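Local coordinates for tyrosine specific protein phosphatase (Trypanosoma cruzi, PDB 4AZ1) that probably removes phosphate from phosphotyrosine residues of proteins, at residues Ser4-Phe9 with Gly249-Asp253; Ala242-Glu247 with Thr283-Leu288; Val256-Val260 with Tyr277-Tyr281. All coordinates share one frame; numbering follows the deposited sequence.

Interaction 1. Residues Ser4-Phe9 with Gly249-Asp253; sequences SNCFPF and GTLTD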
loop_
_atom_site.group_PDB
_atom_site.type_symbol
_atom_site.label_atom_id
_atom_site.label_comp_id
_atom_site.label_asym_id
_atom_site.label_seq_id
_atom_site.Cartn_x
_atom_site.Cartn_y
_atom_site.Cartn_z
ATOM N N SER A 4 23.507 -22.484 37.689
ATOM C CA SER A 4 22.680 -21.268 37.737
ATOM C C SER A 4 21.339 -21.371 36.992
ATOM O O SER A 4 20.309 -20.880 37.466
ATOM C CB SER A 4 23.472 -20.055 37.235
ATOM O OG SER A 4 22.708 -18.868 37.354
ATOM N N ASN A 5 21.348 -21.995 35.823
ATOM C CA ASN A 5 20.099 -22.291 35.148
ATOM C C ASN A 5 19.404 -23.455 35.841
ATOM O O ASN A 5 20.049 -24.434 36.233
ATOM C CB ASN A 5 20.341 -22.591 33.672
ATOM C CG ASN A 5 20.618 -21.333 32.866
ATOM O OD1 ASN A 5 20.119 -20.254 33.192
ATOM N ND2 ASN A 5 21.423 -21.464 31.816
ATOM N N CYS A 6 18.096 -23.322 36.031
ATOM C CA CYS A 6 17.282 -24.410 36.554
ATOM C C CYS A 6 16.207 -24.693 35.516
ATOM O O CYS A 6 15.343 -23.846 35.258
ATOM C CB CYS A 6 16.652 -24.017 37.896
ATOM S SG CYS A 6 15.635 -25.310 38.687
ATOM N N PHE A 7 16.272 -25.863 34.888
ATOM C CA PHE A 7 15.280 -26.222 33.885
ATOM C C PHE A 7 14.799 -27.667 34.031
ATOM O O PHE A 7 15.091 -28.515 33.183
ATOM C CB PHE A 7 15.850 -25.993 32.489
ATOM C CG PHE A 7 14.807 -25.921 31.421
ATOM C CD1 PHE A 7 13.799 -24.966 31.487
ATOM C CD2 PHE A 7 14.834 -26.797 30.349
ATOM C CE1 PHE A 7 12.820 -24.896 30.500
ATOM C CE2 PHE A 7 13.869 -26.727 29.350
ATOM C CZ PHE A 7 12.859 -25.775 29.430
ATOM N N PRO A 8 14.028 -27.944 35.096
ATOM C CA PRO A 8 13.609 -29.320 35.400
ATOM C C PRO A 8 12.676 -29.971 34.365
ATOM O O PRO A 8 12.416 -31.167 34.489
ATOM C CB PRO A 8 12.917 -29.191 36.766
ATOM C CG PRO A 8 12.575 -27.745 36.908
ATOM C CD PRO A 8 13.590 -26.980 36.124
ATOM N N PHE A 9 12.210 -29.216 33.370
ATOM C CA PHE A 9 11.375 -29.755 32.286
ATOM C C PHE A 9 12.018 -30.971 31.608
ATOM O O PHE A 9 11.326 -31.884 31.131
ATOM C CB PHE A 9 11.126 -28.649 31.258
ATOM C CG PHE A 9 10.185 -29.029 30.153
ATOM C CD1 PHE A 9 8.810 -28.900 30.320
ATOM C CD2 PHE A 9 10.672 -29.481 28.929
ATOM C CE1 PHE A 9 7.929 -29.233 29.294
ATOM C CE2 PHE A 9 9.794 -29.814 27.895
ATOM C CZ PHE A 9 8.418 -29.692 28.086
ATOM N N GLY A 249 22.108 -17.091 32.502
ATOM C CA GLY A 249 22.034 -17.902 33.703
ATOM C C GLY A 249 20.791 -17.672 34.538
ATOM O O GLY A 249 20.769 -18.001 35.725
ATOM N N THR A 250 19.748 -17.125 33.919
ATOM C CA THR A 250 18.525 -16.812 34.652
ATOM C C THR A 250 17.306 -17.628 34.206
ATOM O O THR A 250 16.171 -17.298 34.564
ATOM C CB THR A 250 18.201 -15.319 34.577
ATOM O OG1 THR A 250 18.416 -14.862 33.237
ATOM C CG2 THR A 250 19.104 -14.532 35.523
ATOM N N LEU A 251 17.541 -18.685 33.431
ATOM C CA LEU A 251 16.485 -19.644 33.115
ATOM C C LEU A 251 15.946 -20.268 34.400
ATOM O O LEU A 251 16.715 -20.723 35.251
ATOM C CB LEU A 251 17.027 -20.745 32.209
ATOM C CG LEU A 251 16.040 -21.717 31.556
ATOM C CD1 LEU A 251 15.012 -20.967 30.703
ATOM C CD2 LEU A 251 16.788 -22.731 30.701
ATOM N N THR A 252 14.627 -20.273 34.562
ATOM C CA THR A 252 14.022 -20.957 35.703
ATOM C C THR A 252 12.951 -21.903 35.191
ATOM O O THR A 252 12.663 -21.933 33.996
ATOM C CB THR A 252 13.374 -19.986 36.707
ATOM O OG1 THR A 252 12.195 -19.420 36.122
ATOM C CG2 THR A 252 14.362 -18.867 37.131
ATOM N N ASP A 253 12.339 -22.648 36.102
ATOM C CA ASP A 253 11.300 -23.605 35.738
ATOM C C ASP A 253 10.061 -22.908 35.160
ATOM O O ASP A 253 9.246 -23.536 34.490
ATOM C CB ASP A 253 10.950 -24.463 36.975
ATOM C CG ASP A 253 9.935 -25.557 36.675
ATOM O OD1 ASP A 253 9.975 -26.161 35.571
ATOM O OD2 ASP A 253 9.091 -25.809 37.556
HETATM O O HOH W 1 11.696 -26.283 33.387
#
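Asn5 and Leu251 cross at about a right angle, the amide of Asn5 reaching over the backbone of the other segment. With CG anti to its own carbonyl carbon (chi1 -76°), Asn5 brings OD1 to Leu251 N at 3.0 Å; the bond is bent, 139° at the hydrogen, and the donor is tilted out of the amide carbonyl plane. ND2 of the same amide donates to Leu246 O, so both ends of the group are held. That second bond meets the end of helix 232-247, which closes in a Schellman motif with Gly249, at positive phi, as its C-prime residue. Ser4 OG donates to Gly249 O, 2.7 Å away, in the carbonyl plane on a lone pair. Cys6 N donates almost straight to Leu251 O (3.0 Å), from above the carbonyl plane. Beyond it, Leu251 CD2 lies obliquely to the Phe7 ring, 3.8 Å from Phe7 CD1, while Thr252 O lies at the ring edge and Phe9 CB over one face. Pro8 CG lies 3.3 Å from Asp253 OD1. A water accepts from Phe9 N and donates to that OD1, which also forms a salt bridge with Arg20 of helix 14-30.

Interaction 2. Residues Ala242-Glu247 with Thr283-Leu288; sequences ALTHLE and TLMCRL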
loop_
_atom_site.group_PDB
_atom_site.type_symbol
_atom_site.label_atom_id
_atom_site.label_comp_id
_atom_site.label_asym_id
_atom_site.label_seq_id
_atom_site.Cartn_x
_atom_site.Cartn_y
_atom_site.Cartn_z
ATOM N N ALA A 242 13.468 -16.474 26.021
ATOM C CA ALA A 242 13.833 -17.640 26.805
ATOM C C ALA A 242 15.312 -17.988 26.656
ATOM O O ALA A 242 15.972 -18.325 27.645
ATOM C CB ALA A 242 12.941 -18.842 26.451
ATOM N N LEU A 243 15.842 -17.890 25.438
ATOM C CA LEU A 243 17.245 -18.234 25.210
ATOM C C LEU A 243 18.205 -17.206 25.798
ATOM O O LEU A 243 19.320 -17.550 26.187
ATOM C CB LEU A 243 17.540 -18.462 23.721
ATOM C CG LEU A 243 17.022 -19.800 23.182
ATOM C CD1 LEU A 243 16.896 -19.781 21.667
ATOM C CD2 LEU A 243 17.938 -20.931 23.622
ATOM N N THR A 244 17.772 -15.951 25.863
ATOM C CA THR A 244 18.577 -14.908 26.496
ATOM C C THR A 244 18.690 -15.197 27.991
ATOM O O THR A 244 19.764 -15.050 28.578
ATOM C CB THR A 244 17.983 -13.505 26.273
ATOM O OG1 THR A 244 17.896 -13.228 24.867
ATOM C CG2 THR A 244 18.855 -12.448 26.941
ATOM N N HIS A 245 17.593 -15.624 28.611
ATOM C CA HIS A 245 17.659 -16.031 30.021
ATOM C C HIS A 245 18.637 -17.183 30.226
ATOM O O HIS A 245 19.405 -17.197 31.194
ATOM C CB HIS A 245 16.265 -16.391 30.551
ATOM C CG HIS A 245 15.418 -15.192 30.826
ATOM N ND1 HIS A 245 15.593 -14.400 31.942
ATOM C CD2 HIS A 245 14.421 -14.620 30.110
ATOM C CE1 HIS A 245 14.727 -13.405 31.910
ATOM N NE2 HIS A 245 13.999 -13.517 30.811
ATOM N N LEU A 246 18.614 -18.137 29.297
ATOM C CA LEU A 246 19.511 -19.287 29.347
ATOM C C LEU A 246 20.959 -18.813 29.298
ATOM O O LEU A 246 21.795 -19.249 30.091
ATOM C CB LEU A 246 19.204 -20.228 28.171
ATOM C CG LEU A 246 19.955 -21.564 28.050
ATOM C CD1 LEU A 246 19.106 -22.585 27.305
ATOM C CD2 LEU A 246 21.295 -21.402 27.343
ATOM N N GLU A 247 21.244 -17.915 28.359
ATOM C CA GLU A 247 22.598 -17.399 28.150
ATOM C C GLU A 247 23.144 -16.543 29.300
ATOM O O GLU A 247 24.361 -16.430 29.462
ATOM C CB GLU A 247 22.659 -16.610 26.833
ATOM C CG GLU A 247 22.712 -17.487 25.590
ATOM C CD GLU A 247 22.587 -16.689 24.295
ATOM O OE1 GLU A 247 22.073 -15.545 24.331
ATOM O OE2 GLU A 247 23.006 -17.208 23.234
ATOM N N THR A 283 12.958 -25.326 21.421
ATOM C CA THR A 283 14.187 -24.591 21.114
ATOM C C THR A 283 15.125 -24.602 22.324
ATOM O O THR A 283 16.343 -24.662 22.166
ATOM C CB THR A 283 13.930 -23.133 20.639
ATOM O OG1 THR A 283 13.581 -22.304 21.754
ATOM C CG2 THR A 283 12.821 -23.091 19.625
ATOM N N LEU A 284 14.560 -24.553 23.530
ATOM C CA LEU A 284 15.394 -24.565 24.732
ATOM C C LEU A 284 16.086 -25.912 24.828
ATOM O O LEU A 284 17.298 -25.991 25.058
ATOM C CB LEU A 284 14.569 -24.297 25.997
ATOM C CG LEU A 284 14.160 -22.837 26.239
ATOM C CD1 LEU A 284 13.196 -22.748 27.404
ATOM C CD2 LEU A 284 15.384 -21.931 26.497
ATOM N N MET A 285 15.314 -26.971 24.620
ATOM C CA MET A 285 15.857 -28.318 24.652
ATOM C C MET A 285 16.974 -28.510 23.624
ATOM O O MET A 285 18.045 -29.011 23.968
ATOM C CB MET A 285 14.742 -29.348 24.465
ATOM C CG MET A 285 13.731 -29.346 25.609
ATOM S SD MET A 285 12.300 -30.407 25.277
ATOM C CE MET A 285 13.049 -32.038 25.540
ATOM N N CYS A 286 16.737 -28.110 22.374
ATOM C CA CYS A 286 17.778 -28.214 21.348
ATOM C C CYS A 286 19.053 -27.462 21.734
ATOM O O CYS A 286 20.152 -28.002 21.607
ATOM C CB CYS A 286 17.272 -27.717 19.993
ATOM S SG CYS A 286 16.017 -28.781 19.268
ATOM N N ARG A 287 18.911 -26.231 22.226
ATOM C CA ARG A 287 20.084 -25.465 22.661
ATOM C C ARG A 287 20.835 -26.229 23.740
ATOM O O ARG A 287 22.069 -26.219 23.775
ATOM C CB ARG A 287 19.679 -24.080 23.175
ATOM C CG ARG A 287 20.838 -23.238 23.706
ATOM C CD ARG A 287 21.844 -22.860 22.600
ATOM N NE ARG A 287 21.284 -21.907 21.636
ATOM C CZ ARG A 287 21.208 -20.593 21.846
ATOM N NH1 ARG A 287 21.650 -20.072 22.985
ATOM N NH2 ARG A 287 20.691 -19.796 20.922
ATOM N N LEU A 288 20.084 -26.913 24.598
ATOM C CA LEU A 288 20.665 -27.691 25.691
ATOM C C LEU A 288 21.183 -29.046 25.223
ATOM O O LEU A 288 21.822 -29.763 25.983
ATOM C CB LEU A 288 19.630 -27.880 26.805
ATOM C CG LEU A 288 19.337 -26.590 27.573
ATOM C CD1 LEU A 288 18.202 -26.766 28.575
ATOM C CD2 LEU A 288 20.603 -26.113 28.270
#
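Leu243, Leu246, Leu284 and Ala242 supply the apolar part of this helix pair, whose local axes are 10.5 Å apart and cross at -34°. Leu284 CD2 is shared: it lies 3.9 Å from Ala242 CB, 4.0 Å from Leu243 CD2 and 3.9 Å from Leu246 CD1. Leu246 runs antiparallel to the side chains of Leu284 and Leu288, sliding past both, and its CD1 also meets Leu288 CD2. The second kind of contact is methyl against the arginine chain and its guanidinium. Arg287 leaves its helix with CG anti to the backbone N and then bends at chi2 and chi3 (66° and 69°), curling round Leu243 so that Leu243 CD2 touches Arg287 CB at 3.6 Å and also sits over the centre of one guanidinium face. The third is ionic: Arg287 NH1 reaches Glu247 OE2 at 3.2 Å, a salt bridge whose hydrogen bond is bent and meets the oxygen from above the carboxylate plane. Arg287 NE has its own salt bridge to Glu207 of helix 203-215. The contact thus joins helices 232-247 and 274-288 by a leucine seam with a charged border, where one arginine links to two carboxylates, which probably keeps its guanidinium steady over the leucine methyl.

Interaction 3. Residues Val256-Val260 with Tyr277-Tyr281; sequences VYDVV and YFVIY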
loop_
_atom_site.group_PDB
_atom_site.type_symbol
_atom_site.label_atom_id
_atom_site.label_comp_id
_atom_site.label_asym_id
_atom_site.label_seq_id
_atom_site.Cartn_x
_atom_site.Cartn_y
_atom_site.Cartn_z
ATOM N N VAL A 256 9.416 -19.929 30.570
ATOM C CA VAL A 256 8.615 -19.905 29.338
ATOM C C VAL A 256 7.222 -19.344 29.582
ATOM O O VAL A 256 6.745 -18.477 28.839
ATOM C CB VAL A 256 8.484 -21.286 28.667
ATOM C CG1 VAL A 256 7.769 -21.138 27.320
ATOM C CG2 VAL A 256 9.853 -21.895 28.431
ATOM N N TYR A 257 6.570 -19.850 30.622
ATOM C CA TYR A 257 5.285 -19.320 31.026
ATOM C C TYR A 257 5.399 -17.811 31.320
ATOM O O TYR A 257 4.597 -17.018 30.819
ATOM C CB TYR A 257 4.740 -20.081 32.244
ATOM C CG TYR A 257 3.318 -19.701 32.563
ATOM C CD1 TYR A 257 2.263 -20.285 31.882
ATOM C CD2 TYR A 257 3.026 -18.742 33.532
ATOM C CE1 TYR A 257 0.953 -19.933 32.153
ATOM C CE2 TYR A 257 1.713 -18.387 33.814
ATOM C CZ TYR A 257 0.686 -18.984 33.110
ATOM O OH TYR A 257 -0.619 -18.646 33.364
ATOM N N ASP A 258 6.396 -17.409 32.108
ATOM C CA ASP A 258 6.539 -15.998 32.482
ATOM C C ASP A 258 6.760 -15.075 31.271
ATOM O O ASP A 258 6.151 -14.004 31.164
ATOM C CB ASP A 258 7.671 -15.831 33.486
ATOM C CG ASP A 258 7.344 -16.457 34.833
ATOM O OD1 ASP A 258 6.145 -16.534 35.181
ATOM O OD2 ASP A 258 8.285 -16.868 35.545
ATOM N N VAL A 259 7.635 -15.504 30.370
ATOM C CA VAL A 259 7.928 -14.762 29.155
ATOM C C VAL A 259 6.684 -14.594 28.287
ATOM O O VAL A 259 6.388 -13.490 27.821
ATOM C CB VAL A 259 9.022 -15.472 28.342
ATOM C CG1 VAL A 259 8.957 -15.075 26.876
ATOM C CG2 VAL A 259 10.389 -15.149 28.928
ATOM N N VAL A 260 5.948 -15.678 28.075
ATOM C CA VAL A 260 4.749 -15.587 27.252
ATOM C C VAL A 260 3.689 -14.740 27.952
ATOM O O VAL A 260 3.002 -13.942 27.312
ATOM C CB VAL A 260 4.228 -16.980 26.845
ATOM C CG1 VAL A 260 2.897 -16.878 26.092
ATOM C CG2 VAL A 260 5.262 -17.652 25.958
ATOM N N TYR A 277 3.458 -22.652 21.393
ATOM C CA TYR A 277 3.986 -22.507 22.749
ATOM C C TYR A 277 4.973 -23.647 23.020
ATOM O O TYR A 277 6.055 -23.459 23.609
ATOM C CB TYR A 277 2.814 -22.532 23.752
ATOM C CG TYR A 277 3.210 -22.381 25.212
ATOM C CD1 TYR A 277 3.675 -21.161 25.712
ATOM C CD2 TYR A 277 3.091 -23.446 26.092
ATOM C CE1 TYR A 277 4.032 -21.020 27.060
ATOM C CE2 TYR A 277 3.445 -23.318 27.442
ATOM C CZ TYR A 277 3.908 -22.096 27.914
ATOM O OH TYR A 277 4.250 -21.961 29.248
ATOM N N PHE A 278 4.596 -24.836 22.567
ATOM C CA PHE A 278 5.477 -25.994 22.643
ATOM C C PHE A 278 6.838 -25.721 21.985
ATOM O O PHE A 278 7.882 -26.072 22.551
ATOM C CB PHE A 278 4.800 -27.186 21.985
ATOM C CG PHE A 278 5.038 -28.466 22.703
ATOM C CD1 PHE A 278 6.319 -28.797 23.149
ATOM C CD2 PHE A 278 3.986 -29.336 22.960
ATOM C CE1 PHE A 278 6.546 -29.993 23.831
ATOM C CE2 PHE A 278 4.200 -30.536 23.648
ATOM C CZ PHE A 278 5.483 -30.864 24.083
ATOM N N VAL A 279 6.838 -25.072 20.818
ATOM C CA VAL A 279 8.099 -24.803 20.107
ATOM C C VAL A 279 9.121 -24.039 20.980
ATOM O O VAL A 279 10.324 -24.287 20.883
ATOM C CB VAL A 279 7.871 -24.109 18.724
ATOM C CG1 VAL A 279 9.215 -23.764 18.049
ATOM C CG2 VAL A 279 7.073 -25.017 17.796
ATOM N N ILE A 280 8.656 -23.152 21.862
ATOM C CA ILE A 280 9.609 -22.452 22.723
ATOM C C ILE A 280 10.357 -23.446 23.622
ATOM O O ILE A 280 11.574 -23.360 23.738
ATOM C CB ILE A 280 8.974 -21.321 23.563
ATOM C CG1 ILE A 280 8.208 -20.348 22.662
ATOM C CG2 ILE A 280 10.060 -20.567 24.374
ATOM C CD1 ILE A 280 7.270 -19.426 23.429
ATOM N N TYR A 281 9.654 -24.402 24.228
ATOM C CA TYR A 281 10.343 -25.449 24.992
ATOM C C TYR A 281 11.310 -26.262 24.123
ATOM O O TYR A 281 12.400 -26.627 24.575
ATOM C CB TYR A 281 9.348 -26.398 25.670
ATOM C CG TYR A 281 8.763 -25.879 26.968
ATOM C CD1 TYR A 281 9.441 -26.036 28.164
ATOM C CD2 TYR A 281 7.520 -25.247 26.997
ATOM C CE1 TYR A 281 8.907 -25.563 29.365
ATOM C CE2 TYR A 281 6.983 -24.775 28.178
ATOM C CZ TYR A 281 7.680 -24.944 29.366
ATOM O OH TYR A 281 7.142 -24.477 30.558
#
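Val256 of helix 255-266 packs against helix 274-288, within the protein tyrosine phosphatase domain, and carries the tight half of the contact, buried between Tyr277, Ile280 and Tyr281. The local helix axes run 131° apart and approach to 10.9 Å. The two branches of the valine meet different partners: CG1, anti to the backbone N, slips between Tyr277 CE1 (3.7 Å) and Ile280 CG2 (3.8 Å), whereas CG2 stands over the centre of the Tyr281 ring in a CH-pi contact, 3.9 Å from the centroid and 12° off the ring normal. One turn on, Val260 CG2 extends this packing, touching Ile280 CD1 at 3.7 Å and lying in plane at the edge of the Tyr277 ring, 3.8 Å from Tyr277 CE1.

The other side is thinner and partly exposed. There Tyr257 meets little more than the phenol oxygen of Tyr277: its CA lies 3.3 Å and its CB 3.6 Å from Tyr277 OH, which approaches the edge of the Tyr257 ring. That hydroxyl turns elsewhere for bonding, to Glu24 OE1 of helix 14-30, and Tyr281 OH joins the same oxygen while also bonding to Arg20. Across the two segments the cohesion is therefore apolar and CH-pi, and the buried phenols are satisfied from helix 14-30; two hydroxyls meeting one carboxylate oxygen are consistent with an ionised Glu24.

Helix 274-288 serves both interactions 2 and 3, meeting helix 232-247 in one and helix 255-266 in the other; their centres are 11 Å apart. Leu284 CD1 joins them by touching Val256 CG2 at 3.6 Å. Interaction 1, whose centre lies about 10 Å from that of interaction 2 and 13 Å from that of interaction 3, covers one side of these helices with the N-terminal segment: Phe7 CZ reaches Leu284 CD1 at 3.7 Å, and the Phe9 ring stacks on Tyr281. In this family the phosphate-binding signature loop lies between strand 222-225 and helix 232-247. Residues 242-247 form the far end of that helix, so interaction 2 joins its distal turns, whereas Ile280 of interaction 3 touches Thr235 near its start.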